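EmGH1 (Erythrobacter marinus, PDB 5Z87) probably hydrolyses beta-glucosides as a glycoside hydrolase family 3 enzyme, with dithiothreitol lodged in a pocket and magnesium bound at a separate site. Local coordinates at residues G328-A333 against Y352-Q357; L438-N443 against N562-A567; D705-Y710 against Q739-E744; T628-R631 against Q635-G638. All coordinates share one frame; numbering follows the deposited sequence.

The four contacts illustrate local packing within the separate regions of a multidomain glycosidase, one or more in each of its three family regions. Contact 1 belongs to the N-terminal region and is remote from the rest: its centre is about 55 Å from that of contact 2 and about 53 Å from that of contact 3, across the middle of the chain. Contacts 2 and 4 share the family 3 C-terminal region, their nearest atoms about 10 Å apart. Contact 4 also comes within about 9 Å, between nearest atoms, of contact 3 in the fibronectin-like region. None touches another, and all lie away from the dithiothreitol pocket and the magnesium site at D713 and I715; a bound magnesium ion is about 13 Å from the L636 side chain of contact 4.

Contact 1 (G328-A333 against Y352-Q357); sequences GSEAEA and YLMLPQ
M354 lays its thioether against the first turn of helix 330-340, where the sulfur SD sits 3.8 Å from A331 CA and 4.0 Å from A331 CB. The terminal methyl goes further and meets E330 on its flank: M354 CE is 3.7 Å from E330 OE1 and 3.9 Å from E330 CB, the two long side chains crossing at a slant. With M354 CG anti to the carbonyl carbon (chi1 -61°) and the chain extended beyond it, the thioether reaches straight over to the helix. E330 is itself held from outside, its OE2 in a salt bridge with R318. S329 caps the helix: its OG accepts from E332 N at 3.1 Å and so fixes the turn that presents A331. Deeper in, Y352 and L355 pack on A334 and L338 of the same helix, joining the two helical pieces of the N-terminal domain, whose family is of the TIM-barrel clan. An alanine in place of M354 would remove the thioether and is likely to leave A331 and the flank of E330 without their cover. The contact thus rests mainly on van der Waals packing, and the carboxylate's main charge partner is probably R318, not the methionine.

Contact 2 (L438-N443 against N562-A567); sequences LVVGPN and NELAEA
Strand 436-440 gives way after V440 to G441, whose CA lies 8.1 Å from L564 CA on helix 561-569, the shortest CA separation between the two segments. At G441 the backbone takes phi 133° and psi 162°, a conformation in which a side chain would be jammed against the carbonyl oxygen of V440; glycine permits the turn from the strand into P442. L564 spans the gap with its two methyls. Its CD1 meets V440 CG2 at 4.3 Å, while CD2 rests on the bare backbone at G441 CA, 4.2 Å away. The leucine reaches the strand because its CG is anti to the backbone N (chi1 165°), which carries the forked end out from the helix. On the same buried layer, L564 also touches L532 and I515, and V440 touches I528. Backbone bonds of V440 with V529 tie the strand to 527-533, one of its two parallel neighbours. Helix 561-569 lies in the connection from strand 527-533 to the adjacent parallel strand 574-580, so this is the helix-on-sheet packing of an alpha/beta domain. The chemistry is apolar and loose: one leucine methyl on a valine methyl and the other on a glycine CA join the helix to an inner strand, without a polar bond between the two segments.

Contact 3 (D705-Y710 against Q739-E744); sequences DVVQLY and QVVQFE
Strands 705-710 and 739-744 face each other with their axes 9.4 Å apart at closest approach and their directions 37° from parallel. They belong to the two different sheets of a beta sandwich, the architecture of a fibronectin type III-like domain, and what joins them is interior side-chain packing. F743 is the main filler. L709 CB stands over one face of its ring, 4.2 Å from the ring centroid and only 3° off the normal, a CH-pi contact. Beside it L709 CD2 slides past the phenylalanine stem to 3.8 Å from F743 CB. V707 approaches the same ring from another direction: its CG1 lies in the ring plane at the edge, 3.8 Å from F743 CZ. The other branch of the valine, CG2, meets V741 CG2 tip to tip at 4.1 Å. F743 CG is anti to the carbonyl carbon (chi1 -60°), which sends the ring across to strand 705-710. A serine in place of F743 would probably open a gap between the sheets, leaving L709 without its aromatic face and V707 CG1 without its edge partner. V707 continues the interior onto V695 and Y673. Residues alternate along strand 705-710, and Q708 points away from this interior; there Y710 OH donates to Q708 OE1 at 2.6 Å, in the carbonyl plane.

Contact 4 (T628-R631 against Q635-G638); sequences TIVR and QLPG
V630 and G638 form the close-packed end of this contact, a loop folded back on itself. V630 CG1 rests 3.6 Å from G638 CA, where a side chain on the glycine would run into that methyl; the missing CB is what lets the two loop segments come together. The second branch, V630 CG2, touches L636 CD2 at 3.7 Å, the two side chains crossing at about a right angle. T628 closes the same end, its CG2 3.3 Å from G638 O. The opposite end is looser. R631 CB and Q635 OE1 stand 4.1 Å apart, and a water spans the gap between backbone and amide, accepting from R631 N at 2.9 Å and donating to Q635 OE1 over a distance too short to be trusted in detail. The amide nitrogen, Q635 NE2, instead binds D655 O and D553 of the second subunit, and R631 NE binds T657 O. A cis peptide precedes P637, and the second subunit takes up carbonyls here too: R189 of that chain binds L636 O. The whole turn lies in the long loop after helix 607-615 and before strand 671-678, tied to neighbouring loops through V630 O to S586 OG and through I629 to Y660.

Contact 1 (G328-A333 against Y352-Q357)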
loop_
_atom_site.group_PDB
_atom_site.type_symbol
_atom_site.label_atom_id
_atom_site.label_comp_id
_atom_site.label_asym_id
_atom_site.label_seq_id
_atom_site.Cartn_x
_atom_site.Cartn_y
_atom_site.Cartn_z
ATOM N N GLY A 328 -26.795 10.844 -1.550
ATOM C CA GLY A 328 -27.741 10.789 -0.454
ATOM C C GLY A 328 -28.906 9.852 -0.679
ATOM O O GLY A 328 -29.582 9.478 0.286
ATOM N N SER A 329 -29.139 9.441 -1.920
ATOM C CA SER A 329 -30.262 8.566 -2.213
ATOM C C SER A 329 -29.982 7.867 -3.534
ATOM O O SER A 329 -29.040 8.204 -4.248
ATOM C CB SER A 329 -31.566 9.360 -2.291
ATOM O OG SER A 329 -31.448 10.361 -3.290
ATOM N N GLU A 330 -30.848 6.913 -3.873
ATOM C CA GLU A 330 -30.729 6.254 -5.170
ATOM C C GLU A 330 -30.986 7.226 -6.317
ATOM O O GLU A 330 -30.266 7.206 -7.325
ATOM C CB GLU A 330 -31.675 5.063 -5.234
ATOM C CG GLU A 330 -31.444 4.079 -4.112
ATOM C CD GLU A 330 -32.221 2.794 -4.321
ATOM O OE1 GLU A 330 -33.405 2.881 -4.706
ATOM O OE2 GLU A 330 -31.647 1.699 -4.116
ATOM N N ALA A 331 -31.980 8.106 -6.173
ATOM C CA ALA A 331 -32.216 9.134 -7.188
ATOM C C ALA A 331 -31.006 10.041 -7.360
ATOM O O ALA A 331 -30.644 10.397 -8.492
ATOM C CB ALA A 331 -33.444 9.971 -6.824
ATOM N N GLU A 332 -30.378 10.452 -6.244
ATOM C CA GLU A 332 -29.165 11.254 -6.359
ATOM C C GLU A 332 -28.028 10.460 -6.993
ATOM O O GLU A 332 -27.207 11.033 -7.714
ATOM C CB GLU A 332 -28.728 11.805 -4.994
ATOM C CG GLU A 332 -27.428 12.613 -5.119
ATOM C CD GLU A 332 -27.056 13.463 -3.894
ATOM O OE1 GLU A 332 -27.158 12.976 -2.746
ATOM O OE2 GLU A 332 -26.635 14.626 -4.094
ATOM N N ALA A 333 -27.976 9.144 -6.761
ATOM C CA ALA A 333 -26.927 8.324 -7.373
ATOM C C ALA A 333 -27.080 8.277 -8.889
ATOM O O ALA A 333 -26.101 8.449 -9.631
ATOM C CB ALA A 333 -26.949 6.905 -6.789
ATOM N N TYR A 352 -31.191 3.946 -12.880
ATOM C CA TYR A 352 -31.495 4.698 -14.094
ATOM C C TYR A 352 -32.955 4.579 -14.516
ATOM O O TYR A 352 -33.393 5.354 -15.368
ATOM C CB TYR A 352 -30.610 4.258 -15.257
ATOM C CG TYR A 352 -29.299 4.994 -15.338
ATOM C CD1 TYR A 352 -28.818 5.723 -14.252
ATOM C CD2 TYR A 352 -28.531 4.949 -16.498
ATOM C CE1 TYR A 352 -27.593 6.411 -14.322
ATOM C CE2 TYR A 352 -27.301 5.627 -16.582
ATOM C CZ TYR A 352 -26.845 6.357 -15.488
ATOM O OH TYR A 352 -25.645 7.016 -15.570
ATOM N N LEU A 353 -33.715 3.641 -13.946
ATOM C CA LEU A 353 -35.141 3.587 -14.226
ATOM C C LEU A 353 -35.861 4.833 -13.717
ATOM O O LEU A 353 -36.964 5.132 -14.184
ATOM C CB LEU A 353 -35.757 2.324 -13.621
ATOM C CG LEU A 353 -35.646 1.020 -14.438
ATOM C CD1 LEU A 353 -34.226 0.699 -14.845
ATOM C CD2 LEU A 353 -36.232 -0.176 -13.698
ATOM N N MET A 354 -35.250 5.581 -12.795
ATOM C CA MET A 354 -35.813 6.832 -12.299
ATOM C C MET A 354 -35.545 8.015 -13.221
ATOM O O MET A 354 -36.097 9.092 -12.985
ATOM C CB MET A 354 -35.251 7.167 -10.904
ATOM C CG MET A 354 -35.545 6.138 -9.819
ATOM S SD MET A 354 -34.648 6.495 -8.280
ATOM C CE MET A 354 -35.012 5.012 -7.340
ATOM N N LEU A 355 -34.705 7.855 -14.245
ATOM C CA LEU A 355 -34.306 9.006 -15.056
ATOM C C LEU A 355 -35.482 9.729 -15.715
ATOM O O LEU A 355 -35.511 10.973 -15.669
ATOM C CB LEU A 355 -33.275 8.565 -16.096
ATOM C CG LEU A 355 -31.904 8.134 -15.591
ATOM C CD1 LEU A 355 -30.997 7.830 -16.783
ATOM C CD2 LEU A 355 -31.291 9.203 -14.696
ATOM N N PRO A 356 -36.460 9.051 -16.342
ATOM C CA PRO A 356 -37.572 9.813 -16.957
ATOM C C PRO A 356 -38.355 10.638 -15.950
ATOM O O PRO A 356 -38.593 11.828 -16.181
ATOM C CB PRO A 356 -38.440 8.719 -17.608
ATOM C CG PRO A 356 -37.524 7.553 -17.790
ATOM C CD PRO A 356 -36.571 7.604 -16.621
ATOM N N GLN A 357 -38.745 10.048 -14.822
ATOM C CA GLN A 357 -39.491 10.824 -13.836
ATOM C C GLN A 357 -38.656 11.958 -13.254
ATOM O O GLN A 357 -39.211 13.008 -12.904
ATOM C CB GLN A 357 -40.014 9.919 -12.722
ATOM C CG GLN A 357 -41.218 10.507 -11.970
ATOM C CD GLN A 357 -42.237 11.163 -12.910
ATOM O OE1 GLN A 357 -42.808 10.507 -13.785
ATOM N NE2 GLN A 357 -42.443 12.472 -12.745
#

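Contact 2 (L438-N443 against N562-A567)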
loop_
_atom_site.group_PDB
_atom_site.type_symbol
_atom_site.label_atom_id
_atom_site.label_comp_id
_atom_site.label_asym_id
_atom_site.label_seq_id
_atom_site.Cartn_x
_atom_site.Cartn_y
_atom_site.Cartn_z
ATOM N N LEU A 438 4.823 -40.905 -11.993
ATOM C CA LEU A 438 3.733 -40.540 -11.095
ATOM C C LEU A 438 3.322 -39.095 -11.361
ATOM O O LEU A 438 4.155 -38.187 -11.272
ATOM C CB LEU A 438 4.152 -40.691 -9.636
ATOM C CG LEU A 438 3.182 -40.079 -8.618
ATOM C CD1 LEU A 438 1.870 -40.858 -8.571
ATOM C CD2 LEU A 438 3.805 -39.992 -7.239
ATOM N N VAL A 439 2.051 -38.887 -11.698
ATOM C CA VAL A 439 1.466 -37.556 -11.832
ATOM C C VAL A 439 0.597 -37.325 -10.606
ATOM O O VAL A 439 -0.388 -38.042 -10.398
ATOM C CB VAL A 439 0.652 -37.426 -13.131
ATOM C CG1 VAL A 439 0.051 -36.031 -13.261
ATOM C CG2 VAL A 439 1.534 -37.724 -14.334
ATOM N N VAL A 440 0.963 -36.337 -9.784
ATOM C CA VAL A 440 0.407 -36.187 -8.442
ATOM C C VAL A 440 0.184 -34.713 -8.123
ATOM O O VAL A 440 0.961 -33.844 -8.535
ATOM C CB VAL A 440 1.343 -36.837 -7.400
ATOM C CG1 VAL A 440 2.769 -36.402 -7.665
ATOM C CG2 VAL A 440 0.942 -36.461 -5.981
ATOM N N GLY A 441 -0.881 -34.439 -7.359
ATOM C CA GLY A 441 -1.152 -33.108 -6.862
ATOM C C GLY A 441 -2.590 -32.659 -7.051
ATOM O O GLY A 441 -3.349 -33.216 -7.854
ATOM N N PRO A 442 -2.992 -31.624 -6.312
ATOM C CA PRO A 442 -4.392 -31.172 -6.390
ATOM C C PRO A 442 -4.802 -30.681 -7.771
ATOM O O PRO A 442 -5.995 -30.712 -8.087
ATOM C CB PRO A 442 -4.459 -30.052 -5.346
ATOM C CG PRO A 442 -3.042 -29.561 -5.228
ATOM C CD PRO A 442 -2.186 -30.789 -5.406
ATOM N N ASN A 443 -3.863 -30.277 -8.625
ATOM C CA ASN A 443 -4.211 -29.774 -9.947
ATOM C C ASN A 443 -3.774 -30.702 -11.073
ATOM O O ASN A 443 -3.533 -30.245 -12.193
ATOM C CB ASN A 443 -3.632 -28.376 -10.147
ATOM C CG ASN A 443 -4.265 -27.367 -9.221
ATOM O OD1 ASN A 443 -5.348 -27.617 -8.675
ATOM N ND2 ASN A 443 -3.586 -26.239 -9.003
ATOM N N ASN A 562 3.104 -27.758 0.196
ATOM C CA ASN A 562 4.542 -27.790 0.440
ATOM C C ASN A 562 4.930 -29.059 1.181
ATOM O O ASN A 562 5.943 -29.685 0.856
ATOM C CB ASN A 562 4.989 -26.551 1.222
ATOM C CG ASN A 562 4.954 -25.291 0.380
ATOM O OD1 ASN A 562 5.222 -25.325 -0.821
ATOM N ND2 ASN A 562 4.610 -24.176 1.005
ATOM N N GLU A 563 4.127 -29.448 2.175
ATOM C CA GLU A 563 4.311 -30.738 2.833
ATOM C C GLU A 563 4.374 -31.864 1.811
ATOM O O GLU A 563 5.314 -32.667 1.811
ATOM C CB GLU A 563 3.181 -30.977 3.838
ATOM C CG GLU A 563 3.471 -32.091 4.825
ATOM C CD GLU A 563 2.477 -32.146 5.962
ATOM O OE1 GLU A 563 1.819 -31.111 6.232
ATOM O OE2 GLU A 563 2.361 -33.226 6.591
ATOM N N LEU A 564 3.395 -31.914 0.902
ATOM C CA LEU A 564 3.392 -32.956 -0.120
ATOM C C LEU A 564 4.652 -32.895 -0.972
ATOM O O LEU A 564 5.257 -33.932 -1.277
ATOM C CB LEU A 564 2.148 -32.826 -1.002
ATOM C CG LEU A 564 2.160 -33.593 -2.330
ATOM C CD1 LEU A 564 2.062 -35.119 -2.104
ATOM C CD2 LEU A 564 1.049 -33.096 -3.256
ATOM N N ALA A 565 5.067 -31.685 -1.358
ATOM C CA ALA A 565 6.209 -31.549 -2.251
ATOM C C ALA A 565 7.489 -32.028 -1.586
ATOM O O ALA A 565 8.282 -32.755 -2.200
ATOM C CB ALA A 565 6.353 -30.100 -2.702
ATOM N N GLU A 566 7.711 -31.631 -0.334
ATOM C CA GLU A 566 8.917 -32.073 0.357
ATOM C C GLU A 566 8.903 -33.580 0.611
ATOM O O GLU A 566 9.963 -34.221 0.573
ATOM C CB GLU A 566 9.080 -31.295 1.663
ATOM C CG GLU A 566 9.094 -29.790 1.456
ATOM C CD GLU A 566 9.463 -29.038 2.715
ATOM O OE1 GLU A 566 8.543 -28.609 3.459
ATOM O OE2 GLU A 566 10.679 -28.887 2.960
ATOM N N ALA A 567 7.722 -34.166 0.847
ATOM C CA ALA A 567 7.647 -35.609 1.058
ATOM C C ALA A 567 8.080 -36.365 -0.186
ATOM O O ALA A 567 8.781 -37.377 -0.089
ATOM C CB ALA A 567 6.235 -36.023 1.466
#

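Contact 3 (D705-Y710 against Q739-E744)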
loop_
_atom_site.group_PDB
_atom_site.type_symbol
_atom_site.label_atom_id
_atom_site.label_comp_id
_atom_site.label_asym_id
_atom_site.label_seq_id
_atom_site.Cartn_x
_atom_site.Cartn_y
_atom_site.Cartn_z
ATOM N N ASP A 705 13.416 -16.552 -27.366
ATOM C CA ASP A 705 13.660 -15.667 -26.239
ATOM C C ASP A 705 12.913 -14.362 -26.496
ATOM O O ASP A 705 12.628 -14.002 -27.647
ATOM C CB ASP A 705 15.168 -15.414 -26.035
ATOM C CG ASP A 705 15.520 -15.050 -24.592
ATOM O OD1 ASP A 705 14.666 -15.217 -23.696
ATOM O OD2 ASP A 705 16.663 -14.604 -24.349
ATOM N N VAL A 706 12.598 -13.649 -25.419
ATOM C CA VAL A 706 11.969 -12.336 -25.512
ATOM C C VAL A 706 13.026 -11.282 -25.208
ATOM O O VAL A 706 13.432 -11.109 -24.055
ATOM C CB VAL A 706 10.764 -12.211 -24.576
ATOM C CG1 VAL A 706 10.130 -10.844 -24.737
ATOM C CG2 VAL A 706 9.749 -13.324 -24.873
ATOM N N VAL A 707 13.478 -10.588 -26.251
ATOM C CA VAL A 707 14.396 -9.466 -26.112
ATOM C C VAL A 707 13.638 -8.275 -25.538
ATOM O O VAL A 707 12.575 -7.903 -26.048
ATOM C CB VAL A 707 15.007 -9.142 -27.482
ATOM C CG1 VAL A 707 15.820 -7.869 -27.451
ATOM C CG2 VAL A 707 15.849 -10.316 -27.959
ATOM N N GLN A 708 14.170 -7.668 -24.471
ATOM C CA GLN A 708 13.437 -6.663 -23.703
ATOM C C GLN A 708 14.208 -5.350 -23.639
ATOM O O GLN A 708 15.395 -5.331 -23.296
ATOM C CB GLN A 708 13.133 -7.180 -22.291
ATOM C CG GLN A 708 12.282 -8.442 -22.308
ATOM C CD GLN A 708 12.189 -9.152 -20.963
ATOM O OE1 GLN A 708 12.171 -8.529 -19.892
ATOM N NE2 GLN A 708 12.132 -10.473 -21.017
ATOM N N LEU A 709 13.518 -4.250 -23.947
ATOM C CA LEU A 709 14.094 -2.909 -23.944
ATOM C C LEU A 709 13.490 -2.077 -22.810
ATOM O O LEU A 709 12.279 -2.107 -22.587
ATOM C CB LEU A 709 13.856 -2.224 -25.292
ATOM C CG LEU A 709 14.578 -0.891 -25.562
ATOM C CD1 LEU A 709 16.043 -1.117 -25.894
ATOM C CD2 LEU A 709 13.900 -0.144 -26.691
ATOM N N TYR A 710 14.345 -1.342 -22.090
ATOM C CA TYR A 710 13.944 -0.502 -20.967
ATOM C C TYR A 710 14.671 0.829 -21.058
ATOM O O TYR A 710 15.728 0.941 -21.688
ATOM C CB TYR A 710 14.284 -1.133 -19.606
ATOM C CG TYR A 710 13.692 -2.490 -19.335
ATOM C CD1 TYR A 710 14.260 -3.641 -19.880
ATOM C CD2 TYR A 710 12.586 -2.636 -18.489
ATOM C CE1 TYR A 710 13.710 -4.913 -19.609
ATOM C CE2 TYR A 710 12.040 -3.891 -18.211
ATOM C CZ TYR A 710 12.612 -5.029 -18.779
ATOM O OH TYR A 710 12.078 -6.273 -18.521
ATOM N N GLN A 739 20.385 -12.872 -34.398
ATOM C CA GLN A 739 19.508 -11.850 -34.947
ATOM C C GLN A 739 19.785 -10.504 -34.292
ATOM O O GLN A 739 20.093 -10.423 -33.097
ATOM C CB GLN A 739 18.037 -12.219 -34.784
ATOM C CG GLN A 739 17.550 -13.220 -35.821
ATOM C CD GLN A 739 16.092 -13.583 -35.632
ATOM O OE1 GLN A 739 15.300 -12.772 -35.146
ATOM N NE2 GLN A 739 15.729 -14.811 -36.006
ATOM N N VAL A 740 19.682 -9.455 -35.095
ATOM C CA VAL A 740 19.835 -8.083 -34.639
ATOM C C VAL A 740 18.423 -7.506 -34.569
ATOM O O VAL A 740 17.842 -7.117 -35.589
ATOM C CB VAL A 740 20.758 -7.290 -35.567
ATOM C CG1 VAL A 740 20.957 -5.866 -35.068
ATOM C CG2 VAL A 740 22.114 -8.001 -35.711
ATOM N N VAL A 741 17.840 -7.500 -33.364
ATOM C CA VAL A 741 16.489 -6.984 -33.158
ATOM C C VAL A 741 16.513 -5.464 -33.219
ATOM O O VAL A 741 17.395 -4.817 -32.646
ATOM C CB VAL A 741 15.922 -7.477 -31.821
ATOM C CG1 VAL A 741 14.555 -6.881 -31.571
ATOM C CG2 VAL A 741 15.825 -8.973 -31.835
ATOM N N GLN A 742 15.553 -4.883 -33.934
ATOM C CA GLN A 742 15.486 -3.440 -34.118
ATOM C C GLN A 742 14.330 -2.879 -33.302
ATOM O O GLN A 742 13.216 -3.409 -33.351
ATOM C CB GLN A 742 15.317 -3.089 -35.599
ATOM C CG GLN A 742 16.475 -3.562 -36.473
ATOM C CD GLN A 742 17.683 -2.649 -36.372
ATOM O OE1 GLN A 742 17.575 -1.501 -35.941
ATOM N NE2 GLN A 742 18.841 -3.152 -36.774
ATOM N N PHE A 743 14.604 -1.825 -32.537
ATOM C CA PHE A 743 13.578 -1.067 -31.837
ATOM C C PHE A 743 13.628 0.392 -32.274
ATOM O O PHE A 743 14.655 0.896 -32.747
ATOM C CB PHE A 743 13.759 -1.133 -30.313
ATOM C CG PHE A 743 13.687 -2.517 -29.737
ATOM C CD1 PHE A 743 12.468 -3.097 -29.453
ATOM C CD2 PHE A 743 14.842 -3.220 -29.445
ATOM C CE1 PHE A 743 12.393 -4.372 -28.902
ATOM C CE2 PHE A 743 14.775 -4.488 -28.897
ATOM C CZ PHE A 743 13.544 -5.064 -28.626
ATOM N N GLU A 744 12.523 1.095 -32.073
ATOM C CA GLU A 744 12.525 2.533 -32.312
ATOM C C GLU A 744 11.807 3.223 -31.166
ATOM O O GLU A 744 10.689 2.838 -30.807
ATOM C CB GLU A 744 11.874 2.892 -33.658
ATOM C CG GLU A 744 12.268 4.292 -34.148
ATOM C CD GLU A 744 11.775 4.620 -35.555
ATOM O OE1 GLU A 744 10.776 5.354 -35.673
ATOM O OE2 GLU A 744 12.396 4.159 -36.540
#

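Contact 4 (T628-R631 against Q635-G638)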
loop_
_atom_site.group_PDB
_atom_site.type_symbol
_atom_site.label_atom_id
_atom_site.label_comp_id
_atom_site.label_asym_id
_atom_site.label_seq_id
_atom_site.Cartn_x
_atom_site.Cartn_y
_atom_site.Cartn_z
ATOM N N THR A 628 6.466 -9.198 -11.332
ATOM C CA THR A 628 7.544 -9.550 -10.422
ATOM C C THR A 628 6.984 -10.509 -9.383
ATOM O O THR A 628 5.857 -10.332 -8.918
ATOM C CB THR A 628 8.121 -8.302 -9.743
ATOM O OG1 THR A 628 8.785 -7.501 -10.717
ATOM C CG2 THR A 628 9.131 -8.677 -8.647
ATOM N N ILE A 629 7.751 -11.536 -9.030
ATOM C CA ILE A 629 7.343 -12.438 -7.955
ATOM C C ILE A 629 8.162 -12.092 -6.715
ATOM O O ILE A 629 9.370 -12.352 -6.669
ATOM C CB ILE A 629 7.517 -13.914 -8.338
ATOM C CG1 ILE A 629 6.707 -14.253 -9.606
ATOM C CG2 ILE A 629 7.104 -14.781 -7.158
ATOM C CD1 ILE A 629 5.199 -14.058 -9.434
ATOM N N VAL A 630 7.519 -11.494 -5.706
ATOM C CA VAL A 630 8.227 -11.162 -4.472
ATOM C C VAL A 630 8.398 -12.427 -3.643
ATOM O O VAL A 630 7.688 -13.417 -3.824
ATOM C CB VAL A 630 7.502 -10.068 -3.669
ATOM C CG1 VAL A 630 7.379 -8.779 -4.499
ATOM C CG2 VAL A 630 6.127 -10.558 -3.231
ATOM N N ARG A 631 9.359 -12.392 -2.717
ATOM C CA ARG A 631 9.604 -13.566 -1.882
ATOM C C ARG A 631 8.452 -13.821 -0.918
ATOM O O ARG A 631 8.099 -14.974 -0.648
ATOM C CB ARG A 631 10.921 -13.399 -1.121
ATOM C CG ARG A 631 12.092 -13.772 -1.969
ATOM C CD ARG A 631 13.437 -13.358 -1.408
ATOM N NE ARG A 631 14.372 -13.377 -2.527
ATOM C CZ ARG A 631 14.958 -14.473 -2.987
ATOM N NH1 ARG A 631 14.742 -15.634 -2.382
ATOM N NH2 ARG A 631 15.757 -14.407 -4.046
ATOM N N GLN A 635 6.763 -8.016 1.662
ATOM C CA GLN A 635 7.611 -7.138 0.868
ATOM C C GLN A 635 6.841 -6.391 -0.223
ATOM O O GLN A 635 7.464 -5.725 -1.058
ATOM C CB GLN A 635 8.758 -7.956 0.251
ATOM C CG GLN A 635 9.407 -8.915 1.254
ATOM C CD GLN A 635 10.750 -9.440 0.812
ATOM O OE1 GLN A 635 11.083 -9.416 -0.370
ATOM N NE2 GLN A 635 11.548 -9.889 1.764
ATOM N N LEU A 636 5.508 -6.487 -0.244
ATOM C CA LEU A 636 4.740 -5.769 -1.255
ATOM C C LEU A 636 4.762 -4.263 -0.969
ATOM O O LEU A 636 4.712 -3.842 0.193
ATOM C CB LEU A 636 3.302 -6.280 -1.289
ATOM C CG LEU A 636 3.108 -7.710 -1.792
ATOM C CD1 LEU A 636 1.652 -8.115 -1.715
ATOM C CD2 LEU A 636 3.610 -7.849 -3.216
ATOM N N PRO A 637 4.826 -3.417 -2.003
ATOM C CA PRO A 637 4.846 -3.789 -3.423
ATOM C C PRO A 637 6.224 -4.120 -3.923
ATOM O O PRO A 637 7.201 -3.583 -3.376
ATOM C CB PRO A 637 4.316 -2.530 -4.129
ATOM C CG PRO A 637 4.669 -1.434 -3.245
ATOM C CD PRO A 637 4.652 -1.966 -1.818
ATOM N N GLY A 638 6.290 -4.957 -4.966
ATOM C CA GLY A 638 7.554 -5.312 -5.566
ATOM C C GLY A 638 7.668 -5.125 -7.066
ATOM O O GLY A 638 8.658 -5.564 -7.655
HETATM O O HOH W 1 11.097 -10.018 -2.803
#